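Local coordinates for pesticidal crystal protein Cry4Aa (Bacillus thuringiensis, PDB 2C9K), which kills mosquito larvae by binding midgut epithelial cells and provoking colloid-osmotic lysis, consistent with membrane pore formation by its helical domain, at residues A[297-302]-A[435-440]; A[371-376]-A[451-456]; A[348-353]-A[461-466]; A[220-225]-A[285-290]; A[377-380]-A[385-388]. One frame throughout, in Å; residues are numbered along the deposited sequence.

Interaction 1: residues A[297-302]-A[435-440]; sequences DSLNFY and SFIKSL
Ile437 drives its CD1 methyl into the angle between Leu299 and Phe301, and this one branch carries the contact. With CG1 anti to the carbonyl carbon (chi1 -67°) and the chain extended beyond it, the methyl projects from strand 432-440 toward strand 294-303. These strands belong to different antiparallel sheets of domain II, the beta-prism of three-domain Cry toxins, and their side chains meet in the prism core.

The fuller half lies at Leu299, which offers two atoms to the methyl: CD2 is 3.9 Å and CG 4.1 Å from Ile437 CD1, and the two side chains cross at about a right angle. Phe301 offers one, CZ, 4.1 Å from Ile437 CD1, which sits near the ring plane, at the edge and not over a face. Phe301 also stacks on His316 of the adjacent strand. The backbones stand well apart, 8.2 Å between the CA atoms of Leu299 and Ile437. Beyond the core each strand carries partly exposed polar residues: Asp297, bonded to Ser328 and His321, and on the other strand Lys438, beside Arg288.

Polar ties from His316 and Asn318 reach the Ile437 carbonyl oxygen nearby. Between the two segments themselves the contact is apolar and buried, one isoleucine methyl against leucine carbons and a ring edge, as expected of hydrophobic packing.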
# COMPACT_ATOMS: atom_id res chain seq x y z
N ASP A 297 15.97 4.65 -10.88
CA ASP A 297 17.35 5.15 -11.01
C ASP A 297 17.40 6.57 -11.58
O ASP A 297 18.07 7.44 -11.02
CB ASP A 297 18.19 4.24 -11.92
CG ASP A 297 18.64 3.00 -11.22
OD1 ASP A 297 18.90 3.09 -10.00
OD2 ASP A 297 18.77 1.94 -11.87
N SER A 298 16.70 6.79 -12.69
CA SER A 298 16.68 8.11 -13.31
C SER A 298 15.51 8.34 -14.26
O SER A 298 14.91 7.40 -14.77
CB SER A 298 17.99 8.34 -14.07
OG SER A 298 18.17 7.38 -15.09
N LEU A 299 15.20 9.62 -14.49
CA LEU A 299 14.14 10.04 -15.39
C LEU A 299 14.82 10.67 -16.61
O LEU A 299 15.66 11.56 -16.48
CB LEU A 299 13.24 11.06 -14.69
CG LEU A 299 11.89 10.55 -14.18
CD1 LEU A 299 11.98 9.09 -13.81
CD2 LEU A 299 11.46 11.40 -12.99
N ASN A 300 14.47 10.21 -17.80
CA ASN A 300 15.11 10.71 -19.01
C ASN A 300 14.11 11.28 -20.01
O ASN A 300 13.41 10.54 -20.70
CB ASN A 300 15.89 9.56 -19.65
CG ASN A 300 16.79 8.85 -18.65
OD1 ASN A 300 17.91 9.28 -18.40
ND2 ASN A 300 16.28 7.77 -18.06
N PHE A 301 14.05 12.61 -20.09
CA PHE A 301 13.14 13.31 -20.99
C PHE A 301 13.87 13.98 -22.15
O PHE A 301 14.78 14.78 -21.94
CB PHE A 301 12.35 14.38 -20.24
CG PHE A 301 11.28 13.83 -19.34
CD1 PHE A 301 11.61 13.13 -18.19
CD2 PHE A 301 9.94 14.02 -19.66
CE1 PHE A 301 10.61 12.61 -17.36
CE2 PHE A 301 8.93 13.50 -18.84
CZ PHE A 301 9.27 12.80 -17.69
N TYR A 302 13.46 13.67 -23.38
CA TYR A 302 14.06 14.27 -24.56
C TYR A 302 13.35 15.59 -24.90
O TYR A 302 12.12 15.67 -24.87
CB TYR A 302 13.94 13.35 -25.77
CG TYR A 302 14.75 12.09 -25.71
CD1 TYR A 302 14.21 10.91 -25.20
CD2 TYR A 302 16.05 12.05 -26.21
CE1 TYR A 302 14.95 9.72 -25.20
CE2 TYR A 302 16.80 10.87 -26.21
CZ TYR A 302 16.24 9.71 -25.70
OH TYR A 302 16.97 8.56 -25.70
N SER A 435 8.08 6.25 -8.44
CA SER A 435 8.65 4.98 -8.83
C SER A 435 8.68 4.74 -10.32
O SER A 435 9.42 3.89 -10.80
CB SER A 435 7.88 3.84 -8.16
OG SER A 435 6.56 3.76 -8.64
N PHE A 436 7.91 5.52 -11.07
CA PHE A 436 7.82 5.35 -12.52
C PHE A 436 6.91 6.41 -13.16
O PHE A 436 6.05 6.99 -12.49
CB PHE A 436 7.21 3.97 -12.80
CG PHE A 436 7.64 3.35 -14.09
CD1 PHE A 436 8.90 2.76 -14.20
CD2 PHE A 436 6.77 3.29 -15.17
CE1 PHE A 436 9.28 2.12 -15.37
CE2 PHE A 436 7.14 2.65 -16.35
CZ PHE A 436 8.40 2.06 -16.45
N ILE A 437 7.11 6.66 -14.45
CA ILE A 437 6.28 7.61 -15.19
C ILE A 437 5.93 7.03 -16.56
O ILE A 437 6.80 6.97 -17.42
CB ILE A 437 6.97 8.96 -15.41
CG1 ILE A 437 7.16 9.69 -14.09
CG2 ILE A 437 6.13 9.81 -16.34
CD1 ILE A 437 7.80 11.07 -14.23
N LYS A 438 4.69 6.59 -16.74
CA LYS A 438 4.25 6.03 -18.02
C LYS A 438 3.52 7.10 -18.81
O LYS A 438 3.19 8.15 -18.27
CB LYS A 438 3.30 4.83 -17.81
CG LYS A 438 4.01 3.49 -17.72
CD LYS A 438 3.07 2.37 -17.34
CE LYS A 438 2.10 2.03 -18.46
NZ LYS A 438 2.71 1.27 -19.58
N SER A 439 3.25 6.82 -20.07
CA SER A 439 2.57 7.80 -20.91
C SER A 439 1.78 7.12 -22.03
O SER A 439 2.24 6.14 -22.62
CB SER A 439 3.61 8.74 -21.50
OG SER A 439 3.06 10.01 -21.78
N LEU A 440 0.58 7.64 -22.30
CA LEU A 440 -0.26 7.12 -23.38
C LEU A 440 -0.31 8.21 -24.45
O LEU A 440 -0.71 9.34 -24.18
CB LEU A 440 -1.68 6.82 -22.88
CG LEU A 440 -2.82 6.64 -23.90
CD1 LEU A 440 -2.42 5.68 -25.01
CD2 LEU A 440 -4.07 6.12 -23.19

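Interaction 2: residues A[371-376]-A[451-456]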
# COMPACT_ATOMS: atom_id res chain seq x y z
N ASN A 371 0.14 18.95 -25.28
CA ASN A 371 -0.10 19.29 -23.87
C ASN A 371 0.99 18.64 -23.02
O ASN A 371 0.80 18.38 -21.83
CB ASN A 371 -1.50 18.87 -23.39
CG ASN A 371 -1.77 17.38 -23.53
OD1 ASN A 371 -2.85 16.91 -23.17
ND2 ASN A 371 -0.81 16.63 -24.06
N ASN A 372 2.13 18.41 -23.67
CA ASN A 372 3.32 17.80 -23.07
C ASN A 372 3.90 18.53 -21.87
O ASN A 372 3.56 19.68 -21.59
CB ASN A 372 4.43 17.71 -24.12
CG ASN A 372 4.06 16.85 -25.29
OD1 ASN A 372 2.95 16.94 -25.82
ND2 ASN A 372 5.00 16.02 -25.72
N ILE A 373 4.79 17.84 -21.17
CA ILE A 373 5.48 18.40 -20.02
C ILE A 373 6.68 19.16 -20.58
O ILE A 373 7.43 18.64 -21.40
CB ILE A 373 5.99 17.28 -19.07
CG1 ILE A 373 4.81 16.54 -18.45
CG2 ILE A 373 6.86 17.88 -17.97
CD1 ILE A 373 5.22 15.41 -17.51
N SER A 374 6.87 20.40 -20.15
CA SER A 374 7.99 21.19 -20.63
C SER A 374 8.93 21.56 -19.49
O SER A 374 10.06 22.00 -19.72
CB SER A 374 7.50 22.46 -21.33
OG SER A 374 6.95 23.39 -20.41
N LYS A 375 8.48 21.37 -18.25
CA LYS A 375 9.31 21.69 -17.10
C LYS A 375 8.90 20.90 -15.85
O LYS A 375 7.72 20.65 -15.61
CB LYS A 375 9.22 23.20 -16.82
CG LYS A 375 10.09 23.66 -15.66
CD LYS A 375 9.74 25.08 -15.27
CE LYS A 375 10.58 25.53 -14.08
NZ LYS A 375 12.03 25.45 -14.39
N MET A 376 9.89 20.52 -15.04
CA MET A 376 9.60 19.77 -13.82
C MET A 376 10.49 20.14 -12.63
O MET A 376 11.70 20.30 -12.76
CB MET A 376 9.71 18.27 -14.07
CG MET A 376 8.61 17.71 -14.95
SD MET A 376 8.82 15.95 -15.21
CE MET A 376 9.99 15.96 -16.56
N TYR A 451 -0.16 11.41 -18.90
CA TYR A 451 0.86 10.78 -18.07
C TYR A 451 0.28 10.25 -16.77
O TYR A 451 -0.81 10.65 -16.36
CB TYR A 451 1.98 11.77 -17.71
CG TYR A 451 2.68 12.45 -18.87
CD1 TYR A 451 2.11 13.56 -19.51
CD2 TYR A 451 3.94 12.03 -19.29
CE1 TYR A 451 2.78 14.22 -20.54
CE2 TYR A 451 4.61 12.68 -20.31
CZ TYR A 451 4.03 13.78 -20.93
OH TYR A 451 4.72 14.43 -21.93
N THR A 452 1.02 9.36 -16.14
CA THR A 452 0.64 8.82 -14.85
C THR A 452 1.93 8.75 -14.06
O THR A 452 2.98 8.39 -14.60
CB THR A 452 0.05 7.41 -14.94
OG1 THR A 452 0.86 6.62 -15.80
CG2 THR A 452 -1.37 7.46 -15.47
N PHE A 453 1.86 9.11 -12.79
CA PHE A 453 3.03 9.08 -11.93
C PHE A 453 2.82 7.97 -10.91
O PHE A 453 1.87 8.00 -10.14
CB PHE A 453 3.21 10.44 -11.26
CG PHE A 453 3.44 11.57 -12.24
CD1 PHE A 453 2.38 12.10 -12.98
CD2 PHE A 453 4.73 12.06 -12.47
CE1 PHE A 453 2.60 13.08 -13.94
CE2 PHE A 453 4.95 13.05 -13.43
CZ PHE A 453 3.89 13.56 -14.16
N ALA A 454 3.70 6.98 -10.95
CA ALA A 454 3.63 5.83 -10.05
C ALA A 454 4.26 6.19 -8.71
O ALA A 454 5.28 6.86 -8.66
CB ALA A 454 4.35 4.65 -10.66
N TRP A 455 3.65 5.71 -7.63
CA TRP A 455 4.14 5.98 -6.30
C TRP A 455 4.13 4.72 -5.45
O TRP A 455 3.13 4.03 -5.38
CB TRP A 455 3.27 7.05 -5.62
CG TRP A 455 3.25 8.36 -6.33
CD1 TRP A 455 2.34 8.78 -7.25
CD2 TRP A 455 4.21 9.42 -6.21
NE1 TRP A 455 2.67 10.03 -7.71
CE2 TRP A 455 3.82 10.45 -7.09
CE3 TRP A 455 5.37 9.60 -5.44
CZ2 TRP A 455 4.54 11.63 -7.22
CZ3 TRP A 455 6.08 10.78 -5.57
CH2 TRP A 455 5.66 11.78 -6.46
N THR A 456 5.25 4.43 -4.80
CA THR A 456 5.34 3.27 -3.93
C THR A 456 5.43 3.76 -2.49
O THR A 456 5.84 4.89 -2.25
CB THR A 456 6.56 2.40 -4.28
OG1 THR A 456 7.73 3.21 -4.35
CG2 THR A 456 6.34 1.69 -5.60
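Ile373 lays its side chain over one face of the Tyr451 ring in the core of the domain II beta-prism, where strand 373-381 of one sheet faces strand 450-457 of another. The Ile373 CD1 methyl is 3.8 Å from the Tyr451 ring centroid and just 4° off the normal, a nearly centred CH-pi contact, and Ile373 CG1 packs 3.7 Å from Tyr451 CE1. Ile373 CD1 also reaches the edge of Phe453, 4.1 Å from its CZ. Ile373 therefore bridges two aromatic residues, one by its face and the other by its rim. Also in direct contact, Asn372 passes the phenol end of Tyr451 with its amide 81° from the ring plane, Asn372 CB 4.0 Å from Tyr451 OH.

In the next shell, the carbonyl of Phe313 accepts from Asn372 ND2, Phe453 is held by a ring stack on Phe407, and Tyr451 packs on Ser439 of the neighbouring strand. A classic beta bulge at Ser374 and Lys375, both opposite Ile360, follows directly after Ile373. One polar link joins the segments: the backbone N of Ile373 points at Tyr451 OH in a weak hydrogen bond of 3.5 Å, fairly straight at 161°.

Interaction 3: residues A[348-353]-A[461-466]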
# COMPACT_ATOMS: atom_id res chain seq x y z
N LEU A 348 19.50 9.47 -9.77
CA LEU A 348 19.20 9.31 -8.35
C LEU A 348 20.01 8.17 -7.76
O LEU A 348 19.99 7.06 -8.27
CB LEU A 348 17.70 9.02 -8.17
CG LEU A 348 16.70 10.11 -8.57
CD1 LEU A 348 15.29 9.55 -8.55
CD2 LEU A 348 16.82 11.29 -7.61
N ALA A 349 20.74 8.45 -6.68
CA ALA A 349 21.55 7.42 -6.03
C ALA A 349 20.70 6.69 -5.01
O ALA A 349 19.51 6.97 -4.86
CB ALA A 349 22.74 8.05 -5.34
N THR A 350 21.29 5.73 -4.31
CA THR A 350 20.54 4.99 -3.32
C THR A 350 20.19 5.89 -2.15
O THR A 350 20.99 6.74 -1.74
CB THR A 350 21.33 3.78 -2.83
OG1 THR A 350 22.01 3.17 -3.94
CG2 THR A 350 20.38 2.75 -2.19
N ASN A 351 19.00 5.70 -1.61
CA ASN A 351 18.52 6.50 -0.49
C ASN A 351 18.28 7.97 -0.87
O ASN A 351 18.35 8.86 -0.02
CB ASN A 351 19.49 6.39 0.68
CG ASN A 351 19.51 4.99 1.28
OD1 ASN A 351 18.47 4.46 1.69
ND2 ASN A 351 20.70 4.38 1.33
N ILE A 352 18.00 8.19 -2.15
CA ILE A 352 17.69 9.51 -2.69
C ILE A 352 16.38 9.34 -3.48
O ILE A 352 16.35 8.74 -4.56
CB ILE A 352 18.81 10.05 -3.62
CG1 ILE A 352 19.93 10.68 -2.79
CG2 ILE A 352 18.24 11.09 -4.58
CD1 ILE A 352 20.82 9.70 -2.09
N TYR A 353 15.29 9.87 -2.92
CA TYR A 353 13.98 9.72 -3.55
C TYR A 353 13.23 11.00 -3.87
O TYR A 353 13.48 12.06 -3.29
CB TYR A 353 13.10 8.85 -2.66
CG TYR A 353 13.84 7.71 -2.00
CD1 TYR A 353 14.23 7.78 -0.67
CD2 TYR A 353 14.16 6.56 -2.72
CE1 TYR A 353 14.94 6.74 -0.06
CE2 TYR A 353 14.87 5.51 -2.13
CZ TYR A 353 15.25 5.61 -0.80
OH TYR A 353 15.98 4.59 -0.22
N ASP A 461 11.98 -1.16 2.02
CA ASP A 461 13.42 -1.05 2.22
C ASP A 461 14.24 -1.43 0.99
O ASP A 461 13.96 -2.43 0.34
CB ASP A 461 13.82 -1.93 3.40
CG ASP A 461 15.24 -1.68 3.86
OD1 ASP A 461 15.82 -0.67 3.43
OD2 ASP A 461 15.77 -2.49 4.65
N PRO A 462 15.25 -0.62 0.65
CA PRO A 462 16.11 -0.88 -0.52
C PRO A 462 17.18 -1.92 -0.20
O PRO A 462 17.84 -2.45 -1.10
CB PRO A 462 16.75 0.48 -0.80
CG PRO A 462 15.87 1.46 -0.11
CD PRO A 462 15.47 0.75 1.14
N LYS A 463 17.35 -2.21 1.08
CA LYS A 463 18.37 -3.15 1.51
C LYS A 463 17.84 -4.47 2.04
O LYS A 463 18.62 -5.32 2.46
CB LYS A 463 19.26 -2.47 2.56
CG LYS A 463 20.00 -1.22 2.05
CD LYS A 463 21.18 -1.61 1.16
CE LYS A 463 21.73 -0.45 0.34
NZ LYS A 463 20.82 -0.08 -0.80
N ASN A 464 16.53 -4.66 2.01
CA ASN A 464 15.92 -5.89 2.50
C ASN A 464 16.49 -6.29 3.85
O ASN A 464 16.69 -7.48 4.11
CB ASN A 464 16.16 -7.05 1.52
CG ASN A 464 15.22 -7.03 0.34
OD1 ASN A 464 14.05 -6.68 0.48
ND2 ASN A 464 15.72 -7.41 -0.82
N THR A 465 16.74 -5.32 4.72
CA THR A 465 17.35 -5.69 5.99
C THR A 465 16.54 -6.68 6.83
O THR A 465 15.30 -6.69 6.83
CB THR A 465 17.67 -4.45 6.86
OG1 THR A 465 16.49 -3.99 7.51
CG2 THR A 465 18.25 -3.34 5.99
N ILE A 466 17.29 -7.52 7.53
CA ILE A 466 16.72 -8.53 8.40
C ILE A 466 17.12 -8.08 9.79
O ILE A 466 18.30 -7.95 10.09
CB ILE A 466 17.32 -9.91 8.07
CG1 ILE A 466 16.87 -10.31 6.65
CG2 ILE A 466 16.88 -10.94 9.10
CD1 ILE A 466 17.41 -11.61 6.13
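Pro462 and Lys463 carry this surface contact, meeting a type II beta turn (Ala349 to Ile352) that leads into strand 353-362 of the beta-prism. Their own segment belongs to the linker from domain II to domain III and starts with an Asx turn: Asp461 OD1 accepts from Lys463 N, 3.2 Å away at 169°, from above the carboxylate plane. Pro462 follows, its ring crossing Tyr353 aslant; the phenol end of Tyr353 abuts Pro462 CG, which lies 4.3 Å from Tyr353 CZ. The tyrosine hydroxyl donates to Asn351 OD1 at 3.1 Å, which ties turn and strand together beside the proline.

Lys463 then doubles back through bends at chi2 and chi4 (-76° and -74°), and its NZ and the CG2 methyl of Thr350 reach toward each other tip to tip; their modelled separation is shorter than normal packing and uncertain in detail, and no polar bond is implied. Asn464 turns the other way, its amide bonded to Lys478 and to the carbonyl of Thr509, and so fastens the linker to domain III. At Thr465 the chain is caught again by the leading aspartate: the backbone N of Thr465 gives a 3.0 Å hydrogen bond to Asp461 OD2, approaching from above the carboxylate plane.

Interaction 4: residues A[220-225]-A[285-290]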
# COMPACT_ATOMS: atom_id res chain seq x y z
N ILE A 220 -16.95 4.14 -19.77
CA ILE A 220 -16.64 3.88 -18.37
C ILE A 220 -15.55 4.91 -18.12
O ILE A 220 -14.74 5.16 -19.01
CB ILE A 220 -16.02 2.48 -18.17
CG1 ILE A 220 -17.00 1.41 -18.66
CG2 ILE A 220 -15.67 2.27 -16.70
CD1 ILE A 220 -18.33 1.41 -17.93
N ASN A 221 -15.52 5.52 -16.94
CA ASN A 221 -14.50 6.52 -16.65
C ASN A 221 -13.29 5.95 -15.90
O ASN A 221 -13.34 5.76 -14.67
CB ASN A 221 -15.08 7.67 -15.85
CG ASN A 221 -14.13 8.85 -15.77
OD1 ASN A 221 -12.94 8.67 -15.51
ND2 ASN A 221 -14.64 10.05 -15.99
N TRP A 222 -12.21 5.70 -16.63
CA TRP A 222 -10.98 5.16 -16.06
C TRP A 222 -10.31 6.02 -14.98
O TRP A 222 -9.78 5.50 -14.00
CB TRP A 222 -9.96 4.89 -17.18
CG TRP A 222 -8.65 4.40 -16.66
CD1 TRP A 222 -8.30 3.12 -16.37
CD2 TRP A 222 -7.53 5.21 -16.31
NE1 TRP A 222 -7.04 3.07 -15.85
CE2 TRP A 222 -6.54 4.34 -15.80
CE3 TRP A 222 -7.27 6.58 -16.36
CZ2 TRP A 222 -5.30 4.81 -15.36
CZ3 TRP A 222 -6.04 7.04 -15.91
CH2 TRP A 222 -5.08 6.15 -15.42
N ASN A 223 -10.32 7.34 -15.15
CA ASN A 223 -9.69 8.23 -14.17
C ASN A 223 -10.42 8.15 -12.84
O ASN A 223 -9.82 8.25 -11.77
CB ASN A 223 -9.69 9.68 -14.66
CG ASN A 223 -8.74 10.56 -13.86
OD1 ASN A 223 -8.75 11.78 -13.98
ND2 ASN A 223 -7.90 9.93 -13.03
N THR A 224 -11.74 7.97 -12.91
CA THR A 224 -12.55 7.87 -11.71
C THR A 224 -12.20 6.55 -11.02
O THR A 224 -12.08 6.48 -9.80
CB THR A 224 -14.04 7.91 -12.07
OG1 THR A 224 -14.36 9.19 -12.63
CG2 THR A 224 -14.90 7.65 -10.84
N TYR A 225 -12.03 5.52 -11.83
CA TYR A 225 -11.69 4.20 -11.35
C TYR A 225 -10.34 4.29 -10.66
O TYR A 225 -10.15 3.79 -9.55
CB TYR A 225 -11.60 3.25 -12.55
CG TYR A 225 -11.29 1.81 -12.20
CD1 TYR A 225 -12.30 0.88 -12.02
CD2 TYR A 225 -9.97 1.40 -12.02
CE1 TYR A 225 -12.01 -0.43 -11.66
CE2 TYR A 225 -9.68 0.10 -11.65
CZ TYR A 225 -10.70 -0.81 -11.48
OH TYR A 225 -10.38 -2.10 -11.14
N SER A 285 -2.14 0.61 -20.80
CA SER A 285 -1.09 1.55 -21.14
C SER A 285 -0.74 2.64 -20.14
O SER A 285 0.22 3.36 -20.35
CB SER A 285 -1.38 2.20 -22.50
OG SER A 285 -2.59 2.92 -22.47
N LEU A 286 -1.50 2.77 -19.05
CA LEU A 286 -1.17 3.81 -18.08
C LEU A 286 -0.66 3.28 -16.74
O LEU A 286 -0.18 4.05 -15.91
CB LEU A 286 -2.38 4.73 -17.86
CG LEU A 286 -2.65 5.74 -18.98
CD1 LEU A 286 -4.07 6.31 -18.88
CD2 LEU A 286 -1.62 6.86 -18.89
N THR A 287 -0.75 1.97 -16.52
CA THR A 287 -0.29 1.39 -15.27
C THR A 287 0.73 0.29 -15.56
O THR A 287 0.98 -0.02 -16.71
CB THR A 287 -1.47 0.82 -14.45
OG1 THR A 287 -2.20 -0.13 -15.24
CG2 THR A 287 -2.41 1.95 -14.04
N ARG A 288 1.33 -0.29 -14.52
CA ARG A 288 2.34 -1.32 -14.76
C ARG A 288 1.85 -2.71 -14.39
O ARG A 288 1.20 -2.89 -13.37
CB ARG A 288 3.62 -1.01 -13.97
CG ARG A 288 4.27 0.31 -14.37
CD ARG A 288 5.38 0.72 -13.42
NE ARG A 288 6.52 -0.18 -13.46
CZ ARG A 288 7.46 -0.22 -12.52
NH1 ARG A 288 7.40 0.58 -11.48
NH2 ARG A 288 8.46 -1.08 -12.62
N ARG A 289 2.16 -3.69 -15.24
CA ARG A 289 1.75 -5.07 -14.97
C ARG A 289 2.45 -5.58 -13.72
O ARG A 289 3.55 -5.13 -13.37
CB ARG A 289 2.10 -5.96 -16.16
CG ARG A 289 0.93 -6.20 -17.09
CD ARG A 289 1.31 -5.96 -18.54
NE ARG A 289 2.15 -7.01 -19.11
CZ ARG A 289 2.79 -6.90 -20.27
NH1 ARG A 289 2.68 -5.78 -20.99
NH2 ARG A 289 3.54 -7.89 -20.73
N PRO A 290 1.82 -6.53 -13.01
CA PRO A 290 2.47 -7.04 -11.80
C PRO A 290 3.95 -7.29 -12.05
O PRO A 290 4.31 -7.91 -13.04
CB PRO A 290 1.70 -8.33 -11.52
CG PRO A 290 0.33 -8.01 -12.03
CD PRO A 290 0.60 -7.28 -13.33
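Trp222 spreads its six-membered ring beneath Leu286, joining the first turn of helix 222-240, in the helical domain I, to the end of helix 279-286 in domain II. The Leu286 CD1 methyl lies over one face, 3.8 Å from the Trp222 six-ring centroid and 21° off the normal: a CH-pi contact displaced toward the rim, where CZ3 and CH2 of Trp222 are each 3.6 Å from Leu286 CD1. Leu286 CB follows along the same ring, 3.8 Å from Trp222 CZ2. At the indole edge the CG2 methyl of Thr287, the first residue to leave the helix, stands 4.3 Å from Trp222 CZ2.

With CG anti to the backbone N (chi1 177°), the indole continues toward domain II. The heteroatom side is fixed by Glu283, whose carboxylate accepts from the indole NE1 and whose main-chain oxygen is bonded to Thr287 OG1. One residue of helix 279-286 thus secures both the tryptophan and the threonine at its edge. Val266 of strand 262-267 also packs on Trp222, while Leu440 touches Leu286 and the Leu286 carbonyl accepts from Thr452. This buried packing sets the start of the domain I helix against helix 279-286 and the three-stranded sheet. That start is itself capped by Asn221 at the N-cap: its OD1 accepts from Thr224 N at 2.9 Å, the donor standing above the amide plane.

Interaction 5: residues A[377-380]-A[385-388]; sequences DFFI and RLLE
Ile380 and Leu387 exchange both backbone hydrogen bonds of an antiparallel hydrogen-bonded pair, closing the end of the beta hairpin formed by strands 373-381 and 386-392. Ile380 N donates to Leu387 O at 3.0 Å and Leu387 N to Ile380 O at 3.2 Å. One pair along, Phe379 and Glu388 form the non-hydrogen-bonded pair, where Glu388 CA makes a CA-H...O contact of 3.5 Å with Phe378 O.

On the Phe379 and Glu388 face the two side chains lie side by side and point the same way. Both have CG anti to the carbonyl carbon (chi1 -76° and -66°), and the extended glutamate carries its carboxylate to the ring edge, with OE1 near the ring plane beside Phe379 CE1. The ring and carboxylate planes are turned 56° apart. Such an approach is compatible with the electropositive rim of the phenyl group. Leu386 adds its CD2 methyl, 4.2 Å from Phe379 CD1. Across the sheet, on the Ile380 and Leu387 face, the CB atoms of Ile380 and Leu387 are 4.2 Å apart.

Strand 386-392 borders its four-stranded sheet, and strand 353-362 flanks strand 373-381 from the other side. Leu356 of that strand packs on Phe379, while Leu348 and Ile352, from the preceding loop, rest on Ile380.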
# COMPACT_ATOMS: atom_id res chain seq x y z
N ASP A 377 9.86 20.27 -11.48
CA ASP A 377 10.55 20.60 -10.25
C ASP A 377 10.40 19.44 -9.30
O ASP A 377 9.31 19.20 -8.76
CB ASP A 377 9.93 21.84 -9.59
CG ASP A 377 10.23 23.11 -10.34
OD1 ASP A 377 9.59 24.13 -10.02
OD2 ASP A 377 11.11 23.09 -11.23
N PHE A 378 11.49 18.71 -9.09
CA PHE A 378 11.47 17.57 -8.18
C PHE A 378 11.85 17.98 -6.77
O PHE A 378 12.71 18.84 -6.55
CB PHE A 378 12.43 16.48 -8.67
CG PHE A 378 12.14 16.01 -10.07
CD1 PHE A 378 12.66 16.69 -11.17
CD2 PHE A 378 11.33 14.91 -10.29
CE1 PHE A 378 12.37 16.28 -12.47
CE2 PHE A 378 11.03 14.49 -11.58
CZ PHE A 378 11.55 15.18 -12.68
N PHE A 379 11.17 17.38 -5.80
CA PHE A 379 11.47 17.63 -4.40
C PHE A 379 11.99 16.30 -3.88
O PHE A 379 11.23 15.42 -3.47
CB PHE A 379 10.22 18.09 -3.66
CG PHE A 379 9.87 19.53 -3.93
CD1 PHE A 379 10.80 20.54 -3.69
CD2 PHE A 379 8.63 19.88 -4.44
CE1 PHE A 379 10.50 21.87 -3.94
CE2 PHE A 379 8.31 21.21 -4.70
CZ PHE A 379 9.25 22.21 -4.45
N ILE A 380 13.31 16.19 -3.96
CA ILE A 380 14.08 15.01 -3.57
C ILE A 380 14.45 14.99 -2.09
O ILE A 380 14.47 16.02 -1.42
CB ILE A 380 15.37 14.98 -4.42
CG1 ILE A 380 14.99 14.78 -5.89
CG2 ILE A 380 16.33 13.92 -3.92
CD1 ILE A 380 16.12 14.93 -6.88
N ARG A 385 18.39 16.20 4.30
CA ARG A 385 17.92 17.51 3.85
C ARG A 385 17.12 17.47 2.56
O ARG A 385 17.08 16.46 1.86
CB ARG A 385 19.11 18.46 3.68
CG ARG A 385 20.02 18.15 2.52
CD ARG A 385 20.98 19.32 2.27
NE ARG A 385 21.76 19.18 1.04
CZ ARG A 385 22.64 18.21 0.82
NH1 ARG A 385 22.88 17.28 1.74
NH2 ARG A 385 23.30 18.18 -0.34
N LEU A 386 16.48 18.59 2.25
CA LEU A 386 15.67 18.73 1.05
C LEU A 386 16.55 19.19 -0.12
O LEU A 386 17.28 20.17 -0.00
CB LEU A 386 14.54 19.74 1.30
CG LEU A 386 13.57 20.18 0.20
CD1 LEU A 386 14.29 21.10 -0.75
CD2 LEU A 386 13.01 18.98 -0.53
N LEU A 387 16.50 18.46 -1.23
CA LEU A 387 17.28 18.79 -2.41
C LEU A 387 16.32 19.06 -3.56
O LEU A 387 15.54 18.18 -3.93
CB LEU A 387 18.19 17.63 -2.81
CG LEU A 387 19.19 17.06 -1.81
CD1 LEU A 387 20.01 15.97 -2.50
CD2 LEU A 387 20.08 18.16 -1.28
N GLU A 388 16.37 20.25 -4.13
CA GLU A 388 15.50 20.59 -5.25
C GLU A 388 16.27 20.49 -6.55
O GLU A 388 17.34 21.08 -6.68
CB GLU A 388 14.93 22.00 -5.09
CG GLU A 388 13.99 22.12 -3.90
CD GLU A 388 13.38 23.50 -3.75
OE1 GLU A 388 12.77 23.99 -4.73
OE2 GLU A 388 13.51 24.09 -2.65

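Overall arrangement
From the N terminus, interaction 4 closes first, with 59 residues between its segments, and joins the helical domain I to domain II before any other contact begins. Residues 297-302, 348-353, 371-376 and 377-380 then open interactions 1, 3, 2 and 5 in turn. Interaction 5 closes almost at once as a hairpin and lies within the spans of all three others. Interaction 1 closes next, crossing 2 and 3; interaction 2 closes inside 3, which ends in the linker toward domain III. Interactions 1 and 2 draw the three prism sheets together through adjoining strands 432-440 and 450-457, and interaction 4 touches interactions 1 and 2 at this sheet.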